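Local coordinates for protein phosphoacetylglucosamine mutase (Aspergillus lentulus, PDB 5O9X) that catalyses the interconversion of N-acetylglucosamine 6-phosphate and N-acetylglucosamine 1-phosphate by phosphoryl transfer, at residues V128-T134 with F156-M162; P165-Y169 with E188-K194; R462-R468 with E510-V515. The protein carries 1 engineered substitution. All coordinates share one frame; numbering follows the deposited sequence.

Contact 1: V128-T134 with F156-M162; sequences VVFARDT and FIDMKFM. Unlike the reference sequence in segment 156-162: Phe161 (reference Tyr).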
loop_
_atom_site.group_PDB
_atom_site.type_symbol
_atom_site.label_atom_id
_atom_site.label_comp_id
_atom_site.label_asym_id
_atom_site.label_seq_id
_atom_site.Cartn_x
_atom_site.Cartn_y
_atom_site.Cartn_z
ATOM N N VAL A 128 -1.838 19.398 11.303
ATOM C CA VAL A 128 -2.240 18.001 11.041
ATOM C C VAL A 128 -3.443 18.000 10.074
ATOM O O VAL A 128 -4.359 18.753 10.228
ATOM C CB VAL A 128 -2.471 17.245 12.366
ATOM C CG1 VAL A 128 -3.007 15.800 12.170
ATOM C CG2 VAL A 128 -1.177 17.237 13.186
ATOM N N VAL A 129 -3.404 17.158 9.049
ATOM C CA VAL A 129 -4.561 17.016 8.101
ATOM C C VAL A 129 -4.981 15.507 8.167
ATOM O O VAL A 129 -4.118 14.612 8.227
ATOM C CB VAL A 129 -4.161 17.543 6.664
ATOM C CG1 VAL A 129 -2.895 16.868 6.127
ATOM C CG2 VAL A 129 -5.287 17.315 5.624
ATOM N N PHE A 130 -6.280 15.210 8.147
ATOM C CA PHE A 130 -6.717 13.836 8.288
ATOM C C PHE A 130 -7.909 13.544 7.380
ATOM O O PHE A 130 -8.518 14.474 6.874
ATOM C CB PHE A 130 -6.967 13.526 9.765
ATOM C CG PHE A 130 -7.994 14.394 10.436
ATOM C CD1 PHE A 130 -9.392 14.181 10.208
ATOM C CD2 PHE A 130 -7.606 15.402 11.343
ATOM C CE1 PHE A 130 -10.363 14.972 10.842
ATOM C CE2 PHE A 130 -8.611 16.195 12.000
ATOM C CZ PHE A 130 -9.974 15.959 11.751
ATOM N N ALA A 131 -8.171 12.245 7.140
ATOM C CA ALA A 131 -9.266 11.773 6.304
ATOM C C ALA A 131 -9.550 10.364 6.789
ATOM O O ALA A 131 -8.845 9.854 7.700
ATOM C CB ALA A 131 -8.817 11.751 4.852
ATOM N N ARG A 132 -10.604 9.740 6.233
ATOM C CA ARG A 132 -10.955 8.441 6.661
ATOM C C ARG A 132 -11.602 7.734 5.476
ATOM O O ARG A 132 -12.043 8.406 4.518
ATOM C CB ARG A 132 -12.032 8.531 7.797
ATOM C CG ARG A 132 -13.339 9.286 7.423
ATOM C CD ARG A 132 -13.998 9.920 8.716
ATOM N NE ARG A 132 -15.431 10.389 8.555
ATOM C CZ ARG A 132 -16.020 11.572 8.681
ATOM N NH1 ARG A 132 -15.379 12.796 8.864
ATOM N NH2 ARG A 132 -17.355 11.539 8.541
ATOM N N ASP A 133 -11.645 6.408 5.543
ATOM C CA ASP A 133 -12.380 5.651 4.525
ATOM C C ASP A 133 -13.873 5.585 5.039
ATOM O O ASP A 133 -14.242 6.366 5.918
ATOM C CB ASP A 133 -11.732 4.248 4.273
ATOM C CG ASP A 133 -11.816 3.333 5.479
ATOM O OD1 ASP A 133 -12.507 3.678 6.486
ATOM O OD2 ASP A 133 -11.179 2.223 5.431
ATOM N N THR A 134 -14.683 4.657 4.503
ATOM C CA THR A 134 -16.120 4.657 4.711
ATOM C C THR A 134 -16.564 3.909 5.976
ATOM O O THR A 134 -17.776 3.770 6.183
ATOM C CB THR A 134 -16.881 4.077 3.490
ATOM O OG1 THR A 134 -16.363 2.751 3.203
ATOM C CG2 THR A 134 -16.736 5.015 2.261
ATOM N N PHE A 156 -5.658 22.152 12.374
ATOM C CA PHE A 156 -6.041 20.848 11.712
ATOM C C PHE A 156 -7.136 21.015 10.688
ATOM O O PHE A 156 -7.921 21.964 10.784
ATOM C CB PHE A 156 -6.369 19.694 12.699
ATOM C CG PHE A 156 -7.504 19.959 13.628
ATOM C CD1 PHE A 156 -8.833 19.561 13.309
ATOM C CD2 PHE A 156 -7.255 20.553 14.871
ATOM C CE1 PHE A 156 -9.869 19.755 14.209
ATOM C CE2 PHE A 156 -8.305 20.732 15.794
ATOM C CZ PHE A 156 -9.613 20.354 15.438
ATOM N N ILE A 157 -7.128 20.135 9.676
ATOM C CA ILE A 157 -8.118 20.170 8.580
ATOM C C ILE A 157 -8.671 18.756 8.450
ATOM O O ILE A 157 -7.881 17.809 8.419
ATOM C CB ILE A 157 -7.489 20.584 7.253
ATOM C CG1 ILE A 157 -7.017 22.070 7.333
ATOM C CG2 ILE A 157 -8.448 20.365 6.087
ATOM C CD1 ILE A 157 -6.085 22.405 6.203
ATOM N N ASP A 158 -9.999 18.661 8.434
ATOM C CA ASP A 158 -10.725 17.391 8.210
ATOM C C ASP A 158 -11.000 17.323 6.718
ATOM O O ASP A 158 -11.832 18.071 6.227
ATOM C CB ASP A 158 -12.032 17.424 9.029
ATOM C CG ASP A 158 -12.887 16.147 8.836
ATOM O OD1 ASP A 158 -12.550 15.321 7.984
ATOM O OD2 ASP A 158 -13.904 16.022 9.497
ATOM N N MET A 159 -10.331 16.411 5.991
ATOM C CA MET A 159 -10.669 16.205 4.563
ATOM C C MET A 159 -11.801 15.248 4.294
ATOM O O MET A 159 -11.968 14.846 3.120
ATOM C CB MET A 159 -9.490 15.755 3.731
ATOM C CG MET A 159 -8.232 16.609 3.845
ATOM S SD MET A 159 -8.557 18.217 3.145
ATOM C CE MET A 159 -8.488 17.889 1.362
ATOM N N LYS A 160 -12.518 14.814 5.336
ATOM C CA LYS A 160 -13.734 13.936 5.173
ATOM C C LYS A 160 -13.325 12.554 4.589
ATOM O O LYS A 160 -12.339 11.984 5.090
ATOM C CB LYS A 160 -14.886 14.610 4.376
ATOM C CG LYS A 160 -15.302 16.030 4.949
ATOM C CD LYS A 160 -15.740 15.786 6.374
ATOM C CE LYS A 160 -16.382 16.953 7.091
ATOM N NZ LYS A 160 -16.525 16.387 8.478
ATOM N N PHE A 161 -14.050 12.061 3.561
ATOM C CA PHE A 161 -13.774 10.764 2.985
ATOM C C PHE A 161 -12.768 10.900 1.834
ATOM O O PHE A 161 -13.028 11.635 0.825
ATOM C CB PHE A 161 -15.089 10.152 2.424
ATOM C CG PHE A 161 -16.090 9.842 3.507
ATOM C CD1 PHE A 161 -16.014 8.647 4.236
ATOM C CD2 PHE A 161 -17.069 10.775 3.837
ATOM C CE1 PHE A 161 -16.961 8.357 5.278
ATOM C CE2 PHE A 161 -17.993 10.506 4.883
ATOM C CZ PHE A 161 -17.977 9.286 5.563
ATOM N N MET A 162 -11.684 10.141 1.920
ATOM C CA MET A 162 -10.701 10.094 0.837
ATOM C C MET A 162 -10.071 8.712 0.836
ATOM O O MET A 162 -10.117 7.978 1.837
ATOM C CB MET A 162 -9.581 11.158 1.079
ATOM C CG MET A 162 -10.083 12.626 1.005
ATOM S SD MET A 162 -8.830 13.816 0.438
ATOM C CE MET A 162 -7.637 13.459 1.587
HETATM O O HOH W 1 -12.423 12.500 7.966
HETATM O O HOH W 2 -18.452 14.355 8.716
#
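Val128-Arg132 and Phe156-Phe161 pair as parallel strands, their axes 18° apart in direction, with the N-H groups of Phe130 and Arg132 given to the carbonyls of Ile157 and Lys160, and those of Ile157, Met159 and Met162 returned to Val128, Phe130 and Arg132. Phe130 holds CG between its backbone N and carbonyl carbon (chi1 59°), which lays the ring across the neighbouring strand: Asp158 CA sits over its face, 4.0 Å from the centroid, with Ile157 O above the same face. At the ring's edge Phe130 CE2 meets Phe156 CD1 at 3.6 Å. Both rings also pack on helix 138-151, the crossover of the beta-alpha-beta unit that these strands frame within the alpha/beta/alpha first domain, and flat aromatic groups suit that sheet-to-helix layer. On the side of Val129 and Ile157 apolar chains pack instead, Val129 CG2 against Met159 CG at 3.5 Å and Ala131 CB against Met162 CE; Val129, Ile157 and Met162 also touch helix 164-176. The pairing slips by one residue after Phe130, a beta bulge in which Met159 and Lys160 of the outer strand together lie opposite Ala131. Here Asp158 OD1 takes the N-H of Lys160 at 2.7 Å, an Asx turn, while its OD2 receives Lys160 NZ at 2.8 Å from well above the carboxylate plane. Arg132 NH1 joins through a long salt bridge of 3.6 Å to Asp158 OD2. One water accepts from Arg132 NH1 and donates to Asp158 OD1 and Lys160 O; a second accepts from Arg132 NH2 and Lys160 NZ, so two neighbouring cations share both a carboxylate and a water. The extended arginine brings NE over one face of Phe161, the guanidinium tilted 56° to the ring, in an off-centre cation-pi contact, Arg132 CZ lying 4.7 Å from the ring centroid.

Contact 2: P165-Y169 with E188-K194; sequences PQLHY and EQGYYEK
Gln166 CG stands almost exactly over the middle of the Tyr191 ring, 3.6 Å from its centroid and 4° off the normal, so that a methylene of a polar residue does the work of an apolar one. Beyond it the chain stays extended and carries the amide past the ring, where Gln166 NE2 donates in the plane of its amide to Tyr192 OH at 3.1 Å. Tyr191 also presents its edge to the face of Tyr169, a T-shaped pair with centroids 5.4 Å apart and planes at 81°. Tyr169, its CG anti to the backbone N (chi1 163°), reaches across to the other helix: Tyr191 CA lies over its face, and Lys194 CD touches its edge at 3.7 Å from Tyr169 CE1. The phenol oxygen ends against backbone, Tyr169 OH being 3.1 Å from Gly190 C, an approach suited to a residue with no side chain. The second shell fixes these groups. Tyr192 OH donates a hydrogen bond to Glu188 OE2 at 2.8 Å, and that carboxylate is salt-bridged to Lys224. Tyr169 OH bonds to Glu185 O, Tyr191 OH to Asp427, and Lys194 NZ to Tyr183 O. The segments cross nearly at right angles, with axes 10.1 Å apart, a spacing that long tyrosine and glutamine chains can span. Helix 164-176 comes from sequence of the first alpha/beta/alpha domain and helix 188-202 from that of the second, so the contact probably joins the first two domains of the mutase. Because Tyr192 OH accepts from the amide while donating to the carboxylate, the chain Gln166-Tyr192-Glu188 gives its hydrogen bonds a definite direction, and the nearby Lys224 would tend to keep Glu188 ionised as the final acceptor.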
loop_
_atom_site.group_PDB
_atom_site.type_symbol
_atom_site.label_atom_id
_atom_site.label_comp_id
_atom_site.label_asym_id
_atom_site.label_seq_id
_atom_site.Cartn_x
_atom_site.Cartn_y
_atom_site.Cartn_z
ATOM N N PRO A 165 -4.267 6.981 -0.700
ATOM C CA PRO A 165 -3.307 7.744 -1.502
ATOM C C PRO A 165 -3.728 9.210 -1.703
ATOM O O PRO A 165 -2.849 10.067 -1.792
ATOM C CB PRO A 165 -3.365 7.044 -2.885
ATOM C CG PRO A 165 -3.847 5.671 -2.608
ATOM C CD PRO A 165 -4.708 5.733 -1.371
ATOM N N GLN A 166 -5.043 9.502 -1.755
ATOM C CA GLN A 166 -5.480 10.960 -1.761
ATOM C C GLN A 166 -4.947 11.721 -0.561
ATOM O O GLN A 166 -4.447 12.866 -0.731
ATOM C CB GLN A 166 -6.979 11.129 -1.848
ATOM C CG GLN A 166 -7.456 10.853 -3.260
ATOM C CD GLN A 166 -8.985 10.928 -3.343
ATOM O OE1 GLN A 166 -9.732 10.635 -2.349
ATOM N NE2 GLN A 166 -9.466 11.335 -4.515
ATOM N N LEU A 167 -5.068 11.126 0.633
ATOM C CA LEU A 167 -4.541 11.780 1.832
ATOM C C LEU A 167 -2.983 11.985 1.722
ATOM O O LEU A 167 -2.482 13.080 1.988
ATOM C CB LEU A 167 -5.036 11.029 3.138
ATOM C CG LEU A 167 -4.408 11.868 4.234
ATOM C CD1 LEU A 167 -5.077 13.177 4.655
ATOM C CD2 LEU A 167 -3.758 11.078 5.323
ATOM N N HIS A 168 -2.200 10.929 1.369
ATOM C CA HIS A 168 -0.740 11.122 1.152
ATOM C C HIS A 168 -0.411 12.246 0.130
ATOM O O HIS A 168 0.550 13.064 0.304
ATOM C CB HIS A 168 -0.178 9.817 0.583
ATOM C CG HIS A 168 0.088 8.777 1.610
ATOM N ND1 HIS A 168 -0.913 8.069 2.232
ATOM C CD2 HIS A 168 1.261 8.328 2.138
ATOM C CE1 HIS A 168 -0.366 7.172 3.041
ATOM N NE2 HIS A 168 0.948 7.342 3.034
ATOM N N TYR A 169 -1.174 12.275 -0.956
ATOM C CA TYR A 169 -1.076 13.340 -1.988
ATOM C C TYR A 169 -1.294 14.735 -1.383
ATOM O O TYR A 169 -0.495 15.642 -1.645
ATOM C CB TYR A 169 -2.075 13.075 -3.181
ATOM C CG TYR A 169 -2.311 14.266 -4.026
ATOM C CD1 TYR A 169 -1.486 14.498 -5.205
ATOM C CD2 TYR A 169 -3.285 15.211 -3.698
ATOM C CE1 TYR A 169 -1.705 15.615 -6.010
ATOM C CE2 TYR A 169 -3.469 16.343 -4.496
ATOM C CZ TYR A 169 -2.678 16.546 -5.631
ATOM O OH TYR A 169 -2.876 17.699 -6.429
ATOM N N GLU A 188 -8.896 17.449 -3.331
ATOM C CA GLU A 188 -9.354 16.301 -4.080
ATOM C C GLU A 188 -9.464 16.620 -5.562
ATOM O O GLU A 188 -9.069 15.797 -6.394
ATOM C CB GLU A 188 -10.706 15.890 -3.476
ATOM C CG GLU A 188 -11.003 14.466 -3.686
ATOM C CD GLU A 188 -12.285 14.029 -3.010
ATOM O OE1 GLU A 188 -12.453 14.344 -1.800
ATOM O OE2 GLU A 188 -13.102 13.433 -3.744
ATOM N N GLN A 189 -10.015 17.814 -5.914
ATOM C CA GLN A 189 -9.983 18.237 -7.361
ATOM C C GLN A 189 -8.554 18.265 -7.920
ATOM O O GLN A 189 -8.345 17.895 -9.063
ATOM C CB GLN A 189 -10.554 19.658 -7.486
ATOM C CG GLN A 189 -10.704 20.153 -8.927
ATOM C CD GLN A 189 -11.489 21.490 -9.018
ATOM O OE1 GLN A 189 -12.369 21.753 -8.236
ATOM N NE2 GLN A 189 -11.158 22.306 -9.988
ATOM N N GLY A 190 -7.564 18.780 -7.141
ATOM C CA GLY A 190 -6.213 18.886 -7.625
ATOM C C GLY A 190 -5.628 17.486 -7.914
ATOM O O GLY A 190 -4.932 17.255 -8.923
ATOM N N TYR A 191 -5.941 16.554 -7.036
ATOM C CA TYR A 191 -5.542 15.106 -7.257
ATOM C C TYR A 191 -6.075 14.563 -8.599
ATOM O O TYR A 191 -5.292 14.034 -9.403
ATOM C CB TYR A 191 -6.053 14.277 -6.076
ATOM C CG TYR A 191 -5.921 12.775 -6.231
ATOM C CD1 TYR A 191 -4.753 12.152 -5.829
ATOM C CD2 TYR A 191 -6.971 11.990 -6.804
ATOM C CE1 TYR A 191 -4.610 10.769 -5.953
ATOM C CE2 TYR A 191 -6.808 10.601 -6.996
ATOM C CZ TYR A 191 -5.649 10.014 -6.567
ATOM O OH TYR A 191 -5.449 8.666 -6.702
ATOM N N TYR A 192 -7.373 14.781 -8.896
ATOM C CA TYR A 192 -7.947 14.260 -10.165
ATOM C C TYR A 192 -7.315 14.940 -11.383
ATOM O O TYR A 192 -7.014 14.259 -12.404
ATOM C CB TYR A 192 -9.463 14.459 -10.263
ATOM C CG TYR A 192 -10.221 13.767 -9.133
ATOM C CD1 TYR A 192 -9.924 12.427 -8.790
ATOM C CD2 TYR A 192 -11.183 14.461 -8.386
ATOM C CE1 TYR A 192 -10.600 11.780 -7.673
ATOM C CE2 TYR A 192 -11.856 13.862 -7.298
ATOM C CZ TYR A 192 -11.560 12.545 -6.956
ATOM O OH TYR A 192 -12.215 11.968 -5.907
ATOM N N GLU A 193 -7.098 16.258 -11.256
ATOM C CA GLU A 193 -6.508 17.070 -12.344
ATOM C C GLU A 193 -5.092 16.577 -12.682
ATOM O O GLU A 193 -4.699 16.452 -13.874
ATOM C CB GLU A 193 -6.477 18.542 -11.886
ATOM C CG GLU A 193 -7.870 19.110 -11.953
ATOM C CD GLU A 193 -7.965 20.559 -11.469
ATOM O OE1 GLU A 193 -7.029 21.027 -10.778
ATOM O OE2 GLU A 193 -8.983 21.216 -11.815
ATOM N N LYS A 194 -4.311 16.308 -11.642
ATOM C CA LYS A 194 -2.923 15.835 -11.853
ATOM C C LYS A 194 -2.884 14.470 -12.510
ATOM O O LYS A 194 -2.125 14.261 -13.490
ATOM C CB LYS A 194 -2.162 15.778 -10.533
ATOM C CG LYS A 194 -0.639 15.557 -10.701
ATOM C CD LYS A 194 -0.071 15.266 -9.299
ATOM C CE LYS A 194 1.428 14.935 -9.318
ATOM N NZ LYS A 194 2.185 16.126 -9.734
#

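Contact 3: R462-R468 with E510-V515; sequences RVEVAER and EDAVRV. Unlike the reference sequence in segment 462-468: Glu467 (reference Asp). With G16 (1,6-di-O-phosphono-alpha-D-glucopyranose), chain B.
Arg462 meets Glu510 side-on, NE and NH2 both directed at the single oxygen OE2, at the antiparallel pairing of strands 458-463 and 513-518 in the C-terminal domain of the phosphohexomutase fold. The NE to OE2 bond is 2.8 Å and lies in the guanidinium plane, while the carboxylate is turned 31° from that plane. An all-extended chain beginning with CG anti to the backbone N (chi1 -175°) carries the guanidinium over Ala512, whose CB sits beneath its centre; a small methyl suits this flat group. Arg462 NH1 binds Glu464 OE2 at the guanidinium's other end. Glu510 is shared: its OE1 is met from above the carboxylate plane by Arg514 NH2 at 3.0 Å, and His70 NE2 is hydrogen-bonded to the same oxygen. Arg514 in turn holds the 6-phosphate of the bound glucose 1,6-bisphosphate, NE giving to O1P at 2.8 Å and NH2 to O2P at 2.9 Å. This geometry is consistent with Glu510 acting as a second-shell group that positions the phosphate-binding guanidinium. Val463 and Val513 form a hydrogen-bonded pair, and branched apolar residues suit their face: Val463 CG2 packs on Val515 CG2 under helix 522-539. Arg468 bends at chi3 and lays one face of its guanidinium over Asp511 CA. Its NE is 3.2 Å from Asp511 OD1, a salt bridge of charge alone because the oxygen is well out of plane, while NH1 bonds to Ser507 O. Asp511 OD1 also accepts a hydrogen bond, at 2.8 Å, from the oxygen of a water that in turn accepts from Arg468 N.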
loop_
_atom_site.group_PDB
_atom_site.type_symbol
_atom_site.label_atom_id
_atom_site.label_comp_id
_atom_site.label_asym_id
_atom_site.label_seq_id
_atom_site.Cartn_x
_atom_site.Cartn_y
_atom_site.Cartn_z
ATOM N N ARG A 462 -4.451 -18.713 6.346
ATOM C CA ARG A 462 -4.423 -17.798 7.474
ATOM C C ARG A 462 -4.638 -18.702 8.676
ATOM O O ARG A 462 -5.660 -19.400 8.733
ATOM C CB ARG A 462 -5.576 -16.771 7.359
ATOM C CG ARG A 462 -5.658 -15.627 8.405
ATOM C CD ARG A 462 -7.018 -14.912 8.193
ATOM N NE ARG A 462 -7.206 -13.764 9.079
ATOM C CZ ARG A 462 -7.558 -13.929 10.365
ATOM N NH1 ARG A 462 -7.783 -15.159 10.829
ATOM N NH2 ARG A 462 -7.690 -12.884 11.151
ATOM N N VAL A 463 -3.659 -18.720 9.594
ATOM C CA VAL A 463 -3.687 -19.668 10.709
ATOM C C VAL A 463 -3.931 -18.890 12.003
ATOM O O VAL A 463 -3.180 -17.985 12.325
ATOM C CB VAL A 463 -2.382 -20.531 10.830
ATOM C CG1 VAL A 463 -2.450 -21.475 12.063
ATOM C CG2 VAL A 463 -2.082 -21.269 9.506
ATOM N N GLU A 464 -4.969 -19.274 12.755
ATOM C CA GLU A 464 -5.198 -18.631 14.099
ATOM C C GLU A 464 -4.387 -19.327 15.160
ATOM O O GLU A 464 -4.326 -20.527 15.136
ATOM C CB GLU A 464 -6.717 -18.650 14.416
ATOM C CG GLU A 464 -7.313 -17.473 13.671
ATOM C CD GLU A 464 -8.786 -17.282 13.828
ATOM O OE1 GLU A 464 -9.472 -18.211 14.332
ATOM O OE2 GLU A 464 -9.247 -16.207 13.345
ATOM N N VAL A 465 -3.666 -18.579 15.991
ATOM C CA VAL A 465 -2.848 -19.191 17.052
ATOM C C VAL A 465 -3.162 -18.436 18.359
ATOM O O VAL A 465 -3.618 -17.312 18.305
ATOM C CB VAL A 465 -1.309 -19.053 16.709
ATOM C CG1 VAL A 465 -0.954 -19.823 15.432
ATOM C CG2 VAL A 465 -0.945 -17.581 16.561
ATOM N N ALA A 466 -2.799 -18.973 19.530
ATOM C CA ALA A 466 -2.989 -18.237 20.836
ATOM C C ALA A 466 -2.127 -17.060 20.969
ATOM O O ALA A 466 -2.522 -16.054 21.621
ATOM C CB ALA A 466 -2.663 -19.132 22.025
ATOM N N GLU A 467 -0.898 -17.158 20.420
ATOM C CA GLU A 467 0.103 -16.184 20.815
ATOM C C GLU A 467 1.036 -15.850 19.662
ATOM O O GLU A 467 2.112 -16.443 19.571
ATOM C CB GLU A 467 0.951 -16.849 21.909
ATOM C CG GLU A 467 1.195 -16.008 23.115
ATOM C CD GLU A 467 2.081 -14.836 22.853
ATOM O OE1 GLU A 467 1.824 -14.054 21.903
ATOM O OE2 GLU A 467 3.037 -14.677 23.649
ATOM N N ARG A 468 0.673 -14.933 18.785
ATOM C CA ARG A 468 1.475 -14.912 17.533
ATOM C C ARG A 468 2.895 -14.314 17.810
ATOM O O ARG A 468 3.813 -14.474 16.991
ATOM C CB ARG A 468 0.694 -14.245 16.361
ATOM C CG ARG A 468 0.685 -12.796 16.460
ATOM C CD ARG A 468 -0.416 -12.150 15.613
ATOM N NE ARG A 468 -0.918 -11.092 16.498
ATOM C CZ ARG A 468 -1.054 -9.822 16.191
ATOM N NH1 ARG A 468 -0.876 -9.390 14.977
ATOM N NH2 ARG A 468 -1.502 -8.993 17.123
ATOM N N GLU A 510 -3.484 -8.242 11.391
ATOM C CA GLU A 510 -4.514 -9.090 11.916
ATOM C C GLU A 510 -3.902 -10.051 12.910
ATOM O O GLU A 510 -2.695 -10.324 12.848
ATOM C CB GLU A 510 -5.072 -9.980 10.774
ATOM C CG GLU A 510 -5.743 -9.178 9.708
ATOM C CD GLU A 510 -6.172 -10.108 8.582
ATOM O OE1 GLU A 510 -5.755 -9.948 7.387
ATOM O OE2 GLU A 510 -6.898 -11.023 8.969
ATOM N N ASP A 511 -4.743 -10.575 13.814
ATOM C CA ASP A 511 -4.303 -11.592 14.729
ATOM C C ASP A 511 -4.267 -13.005 14.055
ATOM O O ASP A 511 -5.184 -13.846 14.198
ATOM C CB ASP A 511 -5.233 -11.610 15.949
ATOM C CG ASP A 511 -4.651 -12.463 17.087
ATOM O OD1 ASP A 511 -3.505 -12.965 16.956
ATOM O OD2 ASP A 511 -5.339 -12.635 18.098
ATOM N N ALA A 512 -3.234 -13.269 13.256
ATOM C CA ALA A 512 -3.052 -14.572 12.643
ATOM C C ALA A 512 -1.580 -14.748 12.304
ATOM O O ALA A 512 -0.808 -13.763 12.313
ATOM C CB ALA A 512 -3.827 -14.625 11.335
ATOM N N VAL A 513 -1.222 -16.012 11.983
ATOM C CA VAL A 513 0.016 -16.322 11.317
ATOM C C VAL A 513 -0.344 -16.638 9.850
ATOM O O VAL A 513 -1.233 -17.491 9.587
ATOM C CB VAL A 513 0.739 -17.521 11.996
ATOM C CG1 VAL A 513 1.988 -17.978 11.217
ATOM C CG2 VAL A 513 1.257 -16.979 13.340
ATOM N N ARG A 514 0.495 -16.117 8.923
ATOM C CA ARG A 514 0.268 -16.421 7.499
ATOM C C ARG A 514 1.191 -17.517 7.032
ATOM O O ARG A 514 2.376 -17.463 7.318
ATOM C CB ARG A 514 0.555 -15.166 6.644
ATOM C CG ARG A 514 -0.313 -13.966 7.012
ATOM C CD ARG A 514 -0.311 -12.900 5.892
ATOM N NE ARG A 514 -1.017 -11.649 6.323
ATOM C CZ ARG A 514 -2.355 -11.538 6.445
ATOM N NH1 ARG A 514 -3.153 -12.625 6.243
ATOM N NH2 ARG A 514 -2.879 -10.326 6.813
ATOM N N VAL A 515 0.645 -18.441 6.236
ATOM C CA VAL A 515 1.468 -19.462 5.589
ATOM C C VAL A 515 1.347 -19.232 4.094
ATOM O O VAL A 515 0.225 -19.171 3.560
ATOM C CB VAL A 515 0.969 -20.881 5.958
ATOM C CG1 VAL A 515 1.649 -21.970 5.093
ATOM C CG2 VAL A 515 1.233 -21.117 7.486
HETATM C C1 G16 B . -0.783 -3.585 4.915
HETATM C C2 G16 B . 0.594 -3.084 4.491
HETATM C C3 G16 B . 1.186 -4.016 3.386
HETATM C C4 G16 B . 1.254 -5.481 3.781
HETATM C C5 G16 B . -0.147 -5.922 4.185
HETATM C C6 G16 B . -0.212 -7.263 4.879
HETATM O O1 G16 B . -1.665 -3.522 3.791
HETATM O O2 G16 B . 0.606 -1.692 4.050
HETATM O O3 G16 B . 2.394 -3.480 3.019
HETATM O O4 G16 B . 1.702 -6.408 2.697
HETATM O O5 G16 B . -0.689 -5.083 5.233
HETATM O O6 G16 B . 0.629 -7.159 6.114
HETATM P P G16 B . 0.668 -8.419 7.134
HETATM O O1P G16 B . 0.998 -9.697 6.328
HETATM O O2P G16 B . -0.746 -8.576 7.745
HETATM O O3P G16 B . 1.649 -8.082 8.277
HETATM P "P'" G16 B . -3.039 -2.630 3.787
HETATM O O1X G16 B . -2.770 -1.342 4.612
HETATM O O2X G16 B . -4.110 -3.444 4.583
HETATM O O3X G16 B . -3.510 -2.506 2.379
HETATM O O HOH W 3 -8.103 -13.757 13.929
HETATM O O HOH W 4 -4.361 -15.839 15.917
HETATM O O HOH W 5 -2.165 -14.489 18.850
#

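In the fold
Contacts 1 and 2 touch and follow one another along the chain: strand 155-161 runs on into helix 164-176, and Met162 CE packs on Leu167 CA at 3.5 Å. Contact 2 is the more buried, an aromatic and hydrogen-bonded crossing between helices assigned by sequence to the first and second domains. Contact 1 is partly core, with apolar faces under helices, and its charged network runs from buried Arg132 to exposed Lys160 at the edge strand. Contact 3 stands apart, its centre about 31 Å from that of contact 1 and 36 Å from that of contact 2, in the C-terminal domain. There too a valine face is covered by a helix, but its salt-bridge network leads to ligand phosphate.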